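Local coordinates for protein telomerase reverse transcriptase (Candida albicans SC5314, PDB 6ZDQ) that probably elongates telomeres as the reverse transcriptase of telomerase, adding short repeats to chromosome ends by copying a template carried in its RNA component, at residues Q16-F21 with T155-G160; I54-F59 with I81-L86; L116-K121 with L189-F194; C229-L234 with V246-S251. One frame throughout, in Å; residues are numbered along the deposited sequence.

Interaction 1 (Q16-F21 with T155-G160)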
# COMPACT_ATOMS: atom_id res chain seq x y z
N GLN A 16 -15.98 -22.72 -20.98
CA GLN A 16 -14.87 -22.17 -21.74
C GLN A 16 -13.92 -21.36 -20.86
O GLN A 16 -12.75 -21.21 -21.21
CB GLN A 16 -15.40 -21.31 -22.89
CG GLN A 16 -14.32 -20.81 -23.84
CD GLN A 16 -13.42 -21.93 -24.34
OE1 GLN A 16 -13.90 -22.98 -24.78
NE2 GLN A 16 -12.11 -21.72 -24.26
N ASP A 17 -14.40 -20.84 -19.73
CA ASP A 17 -13.52 -20.09 -18.84
C ASP A 17 -12.50 -21.00 -18.17
O ASP A 17 -11.34 -20.60 -17.96
CB ASP A 17 -14.35 -19.34 -17.79
CG ASP A 17 -15.10 -18.16 -18.37
OD1 ASP A 17 -14.91 -17.88 -19.57
OD2 ASP A 17 -15.87 -17.52 -17.63
N ILE A 18 -12.90 -22.21 -17.81
CA ILE A 18 -11.97 -23.14 -17.16
C ILE A 18 -11.14 -23.92 -18.17
O ILE A 18 -10.00 -24.28 -17.88
CB ILE A 18 -12.73 -24.09 -16.22
CG1 ILE A 18 -13.95 -24.70 -16.91
CG2 ILE A 18 -13.17 -23.35 -14.97
CD1 ILE A 18 -14.89 -25.42 -15.98
N LEU A 19 -11.69 -24.18 -19.36
CA LEU A 19 -10.89 -24.83 -20.41
C LEU A 19 -9.72 -23.96 -20.82
O LEU A 19 -8.60 -24.46 -21.00
CB LEU A 19 -11.77 -25.15 -21.61
CG LEU A 19 -12.84 -26.23 -21.42
CD1 LEU A 19 -13.70 -26.38 -22.67
CD2 LEU A 19 -12.19 -27.56 -21.06
N SER A 20 -9.95 -22.65 -20.97
CA SER A 20 -8.85 -21.74 -21.29
C SER A 20 -7.85 -21.66 -20.14
O SER A 20 -6.64 -21.62 -20.38
CB SER A 20 -9.41 -20.35 -21.61
OG SER A 20 -10.08 -19.80 -20.49
N PHE A 21 -8.34 -21.64 -18.90
CA PHE A 21 -7.45 -21.55 -17.75
C PHE A 21 -6.52 -22.76 -17.67
O PHE A 21 -5.29 -22.61 -17.62
CB PHE A 21 -8.28 -21.42 -16.47
CG PHE A 21 -7.46 -21.41 -15.21
CD1 PHE A 21 -6.96 -20.22 -14.71
CD2 PHE A 21 -7.19 -22.58 -14.53
CE1 PHE A 21 -6.20 -20.19 -13.56
CE2 PHE A 21 -6.43 -22.57 -13.37
CZ PHE A 21 -5.94 -21.37 -12.88
N THR A 155 -6.81 -34.08 -13.73
CA THR A 155 -6.06 -33.22 -12.82
C THR A 155 -6.11 -31.77 -13.28
O THR A 155 -6.28 -30.86 -12.46
CB THR A 155 -4.61 -33.70 -12.71
OG1 THR A 155 -4.59 -35.05 -12.23
CG2 THR A 155 -3.83 -32.80 -11.76
N ALA A 156 -5.95 -31.53 -14.58
CA ALA A 156 -6.05 -30.17 -15.10
C ALA A 156 -7.46 -29.62 -14.93
O ALA A 156 -7.65 -28.48 -14.49
CB ALA A 156 -5.64 -30.13 -16.57
N PHE A 157 -8.47 -30.43 -15.27
CA PHE A 157 -9.86 -29.98 -15.14
C PHE A 157 -10.21 -29.66 -13.70
O PHE A 157 -10.86 -28.64 -13.42
CB PHE A 157 -10.80 -31.04 -15.71
CG PHE A 157 -12.21 -30.54 -15.92
CD1 PHE A 157 -12.47 -29.19 -16.07
CD2 PHE A 157 -13.27 -31.43 -15.95
CE1 PHE A 157 -13.76 -28.74 -16.26
CE2 PHE A 157 -14.56 -30.99 -16.14
CZ PHE A 157 -14.81 -29.63 -16.30
N LEU A 158 -9.79 -30.51 -12.76
CA LEU A 158 -10.09 -30.26 -11.35
C LEU A 158 -9.47 -28.96 -10.87
O LEU A 158 -10.10 -28.20 -10.13
CB LEU A 158 -9.61 -31.43 -10.49
CG LEU A 158 -9.84 -31.24 -8.99
CD1 LEU A 158 -11.33 -31.29 -8.67
CD2 LEU A 158 -9.07 -32.27 -8.17
N LYS A 159 -8.23 -28.69 -11.28
CA LYS A 159 -7.58 -27.43 -10.89
C LYS A 159 -8.30 -26.24 -11.49
O LYS A 159 -8.45 -25.20 -10.84
CB LYS A 159 -6.11 -27.44 -11.31
CG LYS A 159 -5.25 -28.45 -10.55
CD LYS A 159 -3.80 -28.40 -11.01
CE LYS A 159 -2.95 -29.43 -10.30
NZ LYS A 159 -1.54 -29.42 -10.78
N GLY A 160 -8.76 -26.36 -12.74
CA GLY A 160 -9.54 -25.29 -13.34
C GLY A 160 -10.87 -25.09 -12.65
O GLY A 160 -11.30 -23.96 -12.41

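Interaction 2 (I54-F59 with I81-L86)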
# COMPACT_ATOMS: atom_id res chain seq x y z
N ILE A 54 -33.88 -12.16 1.41
CA ILE A 54 -34.34 -12.54 2.74
C ILE A 54 -33.28 -13.37 3.46
O ILE A 54 -33.23 -13.38 4.70
CB ILE A 54 -35.68 -13.28 2.67
CG1 ILE A 54 -35.52 -14.65 2.02
CG2 ILE A 54 -36.71 -12.45 1.92
CD1 ILE A 54 -36.79 -15.47 1.97
N LEU A 55 -32.44 -14.08 2.72
CA LEU A 55 -31.36 -14.84 3.34
C LEU A 55 -30.35 -13.91 4.01
O LEU A 55 -29.81 -14.24 5.07
CB LEU A 55 -30.67 -15.72 2.29
CG LEU A 55 -29.76 -16.84 2.81
CD1 LEU A 55 -30.58 -17.90 3.52
CD2 LEU A 55 -28.96 -17.44 1.67
N TYR A 56 -30.08 -12.76 3.39
CA TYR A 56 -29.19 -11.78 4.01
C TYR A 56 -29.83 -11.17 5.25
O TYR A 56 -29.15 -10.98 6.28
CB TYR A 56 -28.82 -10.69 3.00
CG TYR A 56 -27.89 -9.62 3.54
CD1 TYR A 56 -26.51 -9.80 3.51
CD2 TYR A 56 -28.39 -8.43 4.05
CE1 TYR A 56 -25.66 -8.82 3.99
CE2 TYR A 56 -27.54 -7.45 4.54
CZ TYR A 56 -26.18 -7.65 4.51
OH TYR A 56 -25.33 -6.68 4.99
N ALA A 57 -31.12 -10.83 5.18
CA ALA A 57 -31.81 -10.27 6.34
C ALA A 57 -31.86 -11.26 7.49
O ALA A 57 -31.70 -10.88 8.66
CB ALA A 57 -33.22 -9.82 5.95
N LYS A 58 -32.09 -12.54 7.19
CA LYS A 58 -32.11 -13.56 8.23
C LYS A 58 -30.75 -13.71 8.89
O LYS A 58 -30.63 -13.65 10.12
CB LYS A 58 -32.57 -14.90 7.64
CG LYS A 58 -34.06 -15.16 7.76
CD LYS A 58 -34.44 -16.46 7.05
CE LYS A 58 -33.60 -17.64 7.54
NZ LYS A 58 -33.85 -17.95 8.97
N PHE A 59 -29.70 -13.91 8.09
CA PHE A 59 -28.38 -14.21 8.64
C PHE A 59 -27.68 -12.94 9.13
O PHE A 59 -27.28 -12.85 10.29
CB PHE A 59 -27.53 -14.93 7.60
CG PHE A 59 -26.33 -15.62 8.17
CD1 PHE A 59 -25.14 -14.94 8.38
CD2 PHE A 59 -26.38 -16.97 8.50
CE1 PHE A 59 -24.04 -15.58 8.91
CE2 PHE A 59 -25.28 -17.62 9.02
CZ PHE A 59 -24.11 -16.92 9.23
N ILE A 81 -17.55 -14.41 6.45
CA ILE A 81 -17.11 -15.76 6.09
C ILE A 81 -18.22 -16.77 6.31
O ILE A 81 -18.43 -17.68 5.49
CB ILE A 81 -15.83 -16.13 6.87
CG1 ILE A 81 -14.66 -15.26 6.41
CG2 ILE A 81 -15.51 -17.61 6.71
CD1 ILE A 81 -13.38 -15.51 7.16
N GLN A 82 -18.96 -16.63 7.41
CA GLN A 82 -20.02 -17.60 7.71
C GLN A 82 -21.17 -17.48 6.73
O GLN A 82 -21.79 -18.50 6.37
CB GLN A 82 -20.51 -17.41 9.15
CG GLN A 82 -19.43 -17.61 10.20
CD GLN A 82 -18.72 -18.94 10.07
OE1 GLN A 82 -19.35 -19.96 9.80
NE2 GLN A 82 -17.41 -18.94 10.25
N PHE A 83 -21.49 -16.27 6.28
CA PHE A 83 -22.62 -16.09 5.37
C PHE A 83 -22.35 -16.72 4.01
O PHE A 83 -23.24 -17.37 3.44
CB PHE A 83 -22.95 -14.61 5.21
CG PHE A 83 -24.10 -14.34 4.28
CD1 PHE A 83 -25.41 -14.52 4.71
CD2 PHE A 83 -23.88 -13.93 2.97
CE1 PHE A 83 -26.47 -14.28 3.86
CE2 PHE A 83 -24.94 -13.68 2.12
CZ PHE A 83 -26.24 -13.86 2.56
N VAL A 84 -21.15 -16.53 3.47
CA VAL A 84 -20.83 -17.12 2.17
C VAL A 84 -20.74 -18.63 2.28
O VAL A 84 -21.14 -19.36 1.36
CB VAL A 84 -19.55 -16.49 1.59
CG1 VAL A 84 -18.41 -16.61 2.58
CG2 VAL A 84 -19.19 -17.15 0.28
N LEU A 85 -20.23 -19.14 3.40
CA LEU A 85 -20.25 -20.58 3.63
C LEU A 85 -21.67 -21.12 3.66
O LEU A 85 -21.91 -22.27 3.29
CB LEU A 85 -19.52 -20.92 4.93
CG LEU A 85 -17.99 -20.86 4.92
CD1 LEU A 85 -17.44 -21.13 6.31
CD2 LEU A 85 -17.43 -21.84 3.91
N LEU A 86 -22.63 -20.29 4.08
CA LEU A 86 -24.03 -20.68 3.99
C LEU A 86 -24.52 -20.64 2.55
O LEU A 86 -25.29 -21.51 2.12
CB LEU A 86 -24.89 -19.76 4.87
CG LEU A 86 -26.39 -20.02 4.87
CD1 LEU A 86 -26.72 -21.35 5.54
CD2 LEU A 86 -27.13 -18.88 5.56

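Interaction 3 (L116-K121 with L189-F194)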
# COMPACT_ATOMS: atom_id res chain seq x y z
N LEU A 116 -7.34 -13.03 3.41
CA LEU A 116 -6.09 -12.49 2.89
C LEU A 116 -6.10 -10.96 2.84
O LEU A 116 -5.44 -10.29 3.64
CB LEU A 116 -5.83 -13.06 1.50
CG LEU A 116 -5.81 -14.59 1.42
CD1 LEU A 116 -5.59 -15.06 -0.01
CD2 LEU A 116 -4.73 -15.13 2.34
N GLY A 117 -6.91 -10.40 1.95
CA GLY A 117 -7.06 -8.96 1.86
C GLY A 117 -5.90 -8.22 1.22
O GLY A 117 -4.75 -8.66 1.33
N ALA A 118 -6.20 -7.11 0.56
CA ALA A 118 -5.20 -6.14 0.11
C ALA A 118 -4.06 -6.80 -0.67
O ALA A 118 -2.90 -6.81 -0.26
CB ALA A 118 -4.65 -5.33 1.28
N ASN A 119 -4.44 -7.40 -1.81
CA ASN A 119 -3.48 -7.94 -2.77
C ASN A 119 -2.65 -9.08 -2.18
O ASN A 119 -1.51 -9.31 -2.60
CB ASN A 119 -2.55 -6.85 -3.31
CG ASN A 119 -3.31 -5.68 -3.91
OD1 ASN A 119 -3.19 -4.55 -3.45
ND2 ASN A 119 -4.09 -5.96 -4.94
N GLU A 120 -3.19 -9.80 -1.20
CA GLU A 120 -2.57 -11.02 -0.72
C GLU A 120 -3.13 -12.21 -1.50
O GLU A 120 -4.32 -12.27 -1.79
CB GLU A 120 -2.82 -11.22 0.78
CG GLU A 120 -2.04 -10.28 1.68
CD GLU A 120 -2.35 -10.50 3.15
OE1 GLU A 120 -2.34 -9.52 3.92
OE2 GLU A 120 -2.61 -11.66 3.53
N LYS A 121 -2.24 -13.14 -1.86
CA LYS A 121 -2.63 -14.29 -2.66
C LYS A 121 -2.04 -15.56 -2.06
O LYS A 121 -0.95 -15.56 -1.49
CB LYS A 121 -2.17 -14.15 -4.12
CG LYS A 121 -2.85 -13.04 -4.90
CD LYS A 121 -2.11 -11.72 -4.78
CE LYS A 121 -2.82 -10.61 -5.54
NZ LYS A 121 -4.20 -10.39 -5.03
N LEU A 189 -3.24 -3.86 6.54
CA LEU A 189 -3.75 -4.06 5.19
C LEU A 189 -5.03 -4.89 5.17
O LEU A 189 -5.26 -5.68 4.25
CB LEU A 189 -2.68 -4.69 4.30
CG LEU A 189 -2.15 -6.11 4.52
CD1 LEU A 189 -1.34 -6.54 3.31
CD2 LEU A 189 -1.30 -6.23 5.79
N GLU A 190 -5.87 -4.73 6.19
CA GLU A 190 -7.15 -5.43 6.24
C GLU A 190 -8.18 -4.70 5.38
O GLU A 190 -8.14 -3.48 5.23
CB GLU A 190 -7.64 -5.55 7.68
CG GLU A 190 -8.74 -6.58 7.89
CD GLU A 190 -9.21 -6.63 9.33
OE1 GLU A 190 -9.12 -5.60 10.03
OE2 GLU A 190 -9.67 -7.71 9.77
N LEU A 191 -9.11 -5.47 4.82
CA LEU A 191 -10.17 -4.93 3.99
C LEU A 191 -11.41 -4.63 4.82
O LEU A 191 -11.62 -5.19 5.90
CB LEU A 191 -10.51 -5.90 2.86
CG LEU A 191 -9.45 -6.13 1.78
CD1 LEU A 191 -9.91 -7.14 0.75
CD2 LEU A 191 -9.09 -4.81 1.11
N ASN A 192 -12.24 -3.73 4.30
CA ASN A 192 -13.51 -3.37 4.91
C ASN A 192 -14.65 -3.85 4.01
O ASN A 192 -14.66 -3.55 2.81
CB ASN A 192 -13.62 -1.87 5.14
CG ASN A 192 -12.76 -1.39 6.29
OD1 ASN A 192 -12.34 -2.18 7.14
ND2 ASN A 192 -12.51 -0.09 6.34
N TYR A 193 -15.59 -4.58 4.59
CA TYR A 193 -16.74 -5.13 3.87
C TYR A 193 -17.98 -4.34 4.26
O TYR A 193 -18.65 -4.66 5.25
CB TYR A 193 -16.89 -6.62 4.16
CG TYR A 193 -15.75 -7.47 3.64
CD1 TYR A 193 -14.60 -7.64 4.39
CD2 TYR A 193 -15.83 -8.08 2.40
CE1 TYR A 193 -13.55 -8.42 3.93
CE2 TYR A 193 -14.79 -8.86 1.92
CZ TYR A 193 -13.65 -9.02 2.69
OH TYR A 193 -12.61 -9.79 2.22
N PHE A 194 -18.29 -3.31 3.49
CA PHE A 194 -19.49 -2.51 3.72
C PHE A 194 -20.67 -3.13 2.98
O PHE A 194 -20.56 -3.43 1.79
CB PHE A 194 -19.29 -1.07 3.27
CG PHE A 194 -18.35 -0.29 4.15
CD1 PHE A 194 -18.82 0.32 5.30
CD2 PHE A 194 -17.01 -0.18 3.82
CE1 PHE A 194 -17.96 1.04 6.11
CE2 PHE A 194 -16.15 0.54 4.63
CZ PHE A 194 -16.62 1.15 5.77

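Interaction 4 (C229-L234 with V246-S251)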
# COMPACT_ATOMS: atom_id res chain seq x y z
N CYS A 229 -9.37 11.78 -17.33
CA CYS A 229 -10.61 11.26 -16.76
C CYS A 229 -10.30 10.21 -15.71
O CYS A 229 -9.57 9.25 -15.98
CB CYS A 229 -11.51 10.68 -17.85
SG CYS A 229 -13.20 10.35 -17.31
N GLY A 230 -10.86 10.39 -14.52
CA GLY A 230 -10.71 9.41 -13.46
C GLY A 230 -12.05 8.91 -12.94
O GLY A 230 -13.10 9.25 -13.50
N LYS A 231 -12.02 8.12 -11.87
CA LYS A 231 -13.23 7.55 -11.28
C LYS A 231 -13.23 7.85 -9.79
O LYS A 231 -12.33 7.40 -9.07
CB LYS A 231 -13.32 6.04 -11.54
CG LYS A 231 -14.73 5.52 -11.74
CD LYS A 231 -14.75 4.28 -12.63
CE LYS A 231 -14.19 3.06 -11.91
NZ LYS A 231 -15.11 2.56 -10.85
N ILE A 232 -14.22 8.61 -9.33
CA ILE A 232 -14.28 9.02 -7.93
C ILE A 232 -14.65 7.82 -7.07
O ILE A 232 -15.67 7.17 -7.29
CB ILE A 232 -15.27 10.17 -7.74
CG1 ILE A 232 -14.84 11.39 -8.57
CG2 ILE A 232 -15.40 10.53 -6.27
CD1 ILE A 232 -15.75 12.59 -8.42
N LYS A 233 -13.80 7.52 -6.08
CA LYS A 233 -14.04 6.45 -5.13
C LYS A 233 -13.76 6.95 -3.72
O LYS A 233 -13.10 7.98 -3.52
CB LYS A 233 -13.17 5.22 -5.45
CG LYS A 233 -13.48 4.58 -6.79
CD LYS A 233 -12.61 3.36 -7.04
CE LYS A 233 -12.93 2.71 -8.38
NZ LYS A 233 -12.06 1.53 -8.66
N LEU A 234 -14.27 6.22 -2.73
CA LEU A 234 -14.15 6.59 -1.33
C LEU A 234 -13.28 5.59 -0.58
O LEU A 234 -13.39 4.38 -0.79
CB LEU A 234 -15.53 6.69 -0.67
CG LEU A 234 -16.44 7.82 -1.15
CD1 LEU A 234 -17.79 7.74 -0.47
CD2 LEU A 234 -15.79 9.17 -0.90
N VAL A 246 -9.17 7.53 -9.47
CA VAL A 246 -8.35 6.54 -10.15
C VAL A 246 -8.48 6.77 -11.66
O VAL A 246 -9.60 6.65 -12.19
CB VAL A 246 -8.74 5.10 -9.77
CG1 VAL A 246 -8.09 4.71 -8.46
CG2 VAL A 246 -10.26 4.97 -9.66
N PRO A 247 -7.40 7.11 -12.36
CA PRO A 247 -7.51 7.34 -13.81
C PRO A 247 -7.98 6.09 -14.54
O PRO A 247 -7.43 5.00 -14.36
CB PRO A 247 -6.08 7.73 -14.21
CG PRO A 247 -5.44 8.19 -12.94
CD PRO A 247 -6.05 7.36 -11.86
N ILE A 248 -9.01 6.25 -15.37
CA ILE A 248 -9.53 5.16 -16.17
C ILE A 248 -8.61 4.91 -17.36
O ILE A 248 -7.97 5.83 -17.88
CB ILE A 248 -10.98 5.44 -16.62
CG1 ILE A 248 -11.03 6.69 -17.50
CG2 ILE A 248 -11.89 5.59 -15.41
CD1 ILE A 248 -12.40 6.98 -18.06
N LYS A 249 -8.56 3.66 -17.81
CA LYS A 249 -7.70 3.28 -18.93
C LYS A 249 -8.44 3.39 -20.26
O LYS A 249 -8.51 2.44 -21.04
CB LYS A 249 -7.17 1.87 -18.71
CG LYS A 249 -6.39 1.71 -17.41
CD LYS A 249 -5.78 0.32 -17.28
CE LYS A 249 -4.98 0.20 -15.99
NZ LYS A 249 -4.31 -1.13 -15.88
N ARG A 250 -9.00 4.57 -20.52
CA ARG A 250 -9.73 4.86 -21.74
C ARG A 250 -9.93 6.37 -21.81
O ARG A 250 -9.45 7.12 -20.95
CB ARG A 250 -11.07 4.11 -21.79
CG ARG A 250 -12.01 4.45 -20.64
CD ARG A 250 -12.85 3.26 -20.23
NE ARG A 250 -13.73 2.80 -21.30
CZ ARG A 250 -14.60 1.80 -21.17
NH1 ARG A 250 -14.70 1.15 -20.02
NH2 ARG A 250 -15.36 1.44 -22.20
N SER A 251 -10.63 6.82 -22.85
CA SER A 251 -10.89 8.23 -23.05
C SER A 251 -12.30 8.59 -22.57
O SER A 251 -13.12 7.72 -22.28
CB SER A 251 -10.72 8.61 -24.53
OG SER A 251 -11.63 7.90 -25.35

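Interaction 1 (Q16-F21 with T155-G160)
Phe157 carries the apolar contact: CG lies anti to the backbone N (chi1 -167°), which brings the end of the ring nearer to helix 11-21. There CD1 of Ile18 meets the ring at its edge, near the ring plane, 3.5 Å from CE1 of Phe157, and the two side chains cross obliquely. Tyr33 and Phe36 pack edge-to-face with the same ring, so Ile18 adds an aliphatic neighbour to an edge-to-face aromatic group. The packing is of two helices, 11-21 and the long helix 148-177 of the telomerase RNA-binding domain, whose local axes approach to 8.9 Å at 122°. Lys159 offers chiefly backbone: its O stands 4.2 Å from CE2 of Phe21, while the extended side chain leads away and packs on a sugar of the bound RNA. Gly160 brings the backbones closest, its CA 5.0 Å from CA of Ile18. Its carbonyl O lies 3.2 Å from the CG2 branch of Ile18, the methyl anti to the carbonyl carbon of its own residue. Phe21 also packs on the glycine, its CG anti to the backbone N (chi1 177°), with CD2 3.8 Å from CA of Gly160 in an oblique approach; the ring also stacks with Trp163.

Interaction 2 (I54-F59 with I81-L86)
Phe59 lays one face of its ring over the backbone of Phe83: CA of Phe83 sits 4.2 Å from the ring centroid and 25° off the normal, a CH-pi contact. At the edge of the same ring, CZ of Phe59 meets CB of Gln82 at 3.6 Å, before the glutamine amide leads away. The side chains of Phe59 and Phe83 run past each other in opposite directions, their rings oblique, and CB of Phe59 lies near the plane of the second ring, 3.6 Å from CD1 of Phe83. Tyr56 completes the aromatic cluster, bringing its ring edge to the flank of Phe83 in a T-shaped pair, centroids 5.8 Å apart and planes at 83°. CG anti to the backbone N sends Phe59 and Phe83 between helix 52-59 and helix 77-91 of the telomerase RNA-binding region. Beside Phe59 the CD2 methyl of Leu86 comes tip to tip with both Phe59, 3.6 Å from its CD2, and Leu55, 4.1 Å from its CD1. Phe177 of helix 148-177 is a further edge-to-face partner of Phe83. No hydrogen bond crosses, so the helices pair through apolar and aromatic contacts around the buried Phe83 ring.

Interaction 3 (L116-K121 with L189-F194)
Ala118 is held between two leucines: its CB lies 3.1 Å from the carbonyl O of Leu189 and 3.7 Å from CB of Leu189, while the backbone N of Ala118 lies 3.6 Å from CG of Leu191. The CD1 branch of Leu191 rests on the backbone of Gly117, 3.6 Å from the glycine CA. Leu189 has CG between its backbone N and carbonyl carbon (chi1 66°), the crowded position, and thereby turns its tip toward Glu120. The glutamate, extended beyond CG, crosses the leucine at about a right angle and sets its OE1 3.2 Å from CD1 of Leu189. No hydrogen bond joins the segments; within the loop, a main-chain bond from Glu120 N to Gly117 O (3.2 Å) closes a beta turn, with Ala118 and Asn119 both at positive phi. Further out, the other carboxylate oxygen, OE2, makes a weak hydrogen bond with the hydroxyl of Thr568, far along the chain. Leu191 also touches Ile180 and Glu182 of the neighbouring strand 178-182. Gly117, with positive phi (75°), is the first residue to leave helical geometry after helix 99-115. The arrangement is thus a positive-phi glycine and beta turn set against Leu189 and Leu191; strand 191-195 pairs antiparallel with strand 178-182 in a two-stranded sheet of the telomerase RNA-binding region.

Interaction 4 (C229-L234 with V246-S251)
The flat groups here are peptides, and two carbonyls are used differently. That of Cys229 receives Ile248 N in its own plane, on a lone pair, at 3.1 Å and with a fairly straight N-H...O angle of 156°; CA of Pro247 makes a longer CA-H...O contact with the same oxygen. That of Lys231 receives Val246 N (3.2 Å) from above the plane, 36° out of it, although the N-H points almost straight at the oxygen. The return bond, Lys231 N to Val246 O, is weak. Between these bonds Gly230 and Pro247 form a non-hydrogen-bonded pair, their CA atoms 3.8 Å apart. Ile248 sends CG1 into the crowded position between its backbone N and carbonyl carbon, which carries CD1 to the sulfur: it lies 3.5 Å from SG of Cys229. On the face bearing Lys231 and Val246, the CG2 methyl of Val246 lies 3.7 Å from CB of Lys231, and the extended Lys233 crosses it at about a right angle, CE 3.7 Å away. Gly230 also bonds through its backbone to Val436 and Ser438, so strand 229-236 is an inner strand. This is an antiparallel beta hairpin, with 241-247 as the outer strand of a mixed five-stranded sheet.

Interactions 1, 2 and 3 involve the RNA-binding region, and helix 148-177 ties the first two together: it forms half of interaction 1 and supplies Phe177 to the Phe83 ring of interaction 2. Along the chain, both segments of interaction 2 fall between those of interaction 1, whereas interactions 1 and 3 alternate. Interactions 2 and 3 come within about 6 Å at their nearest atoms; helix 77-91, half of interaction 2, also touches Glu190 and Tyr193 through Ile77. Interaction 4, in a separate hairpin, lies about 7 Å from interaction 3 between nearest atoms; Pro236 of its first strand meets Asn192 and Phe194. Bound RNA is about 4 Å from interaction 1 by nearest atoms, but about 13, 19 and 21 Å from interactions 3, 2 and 4.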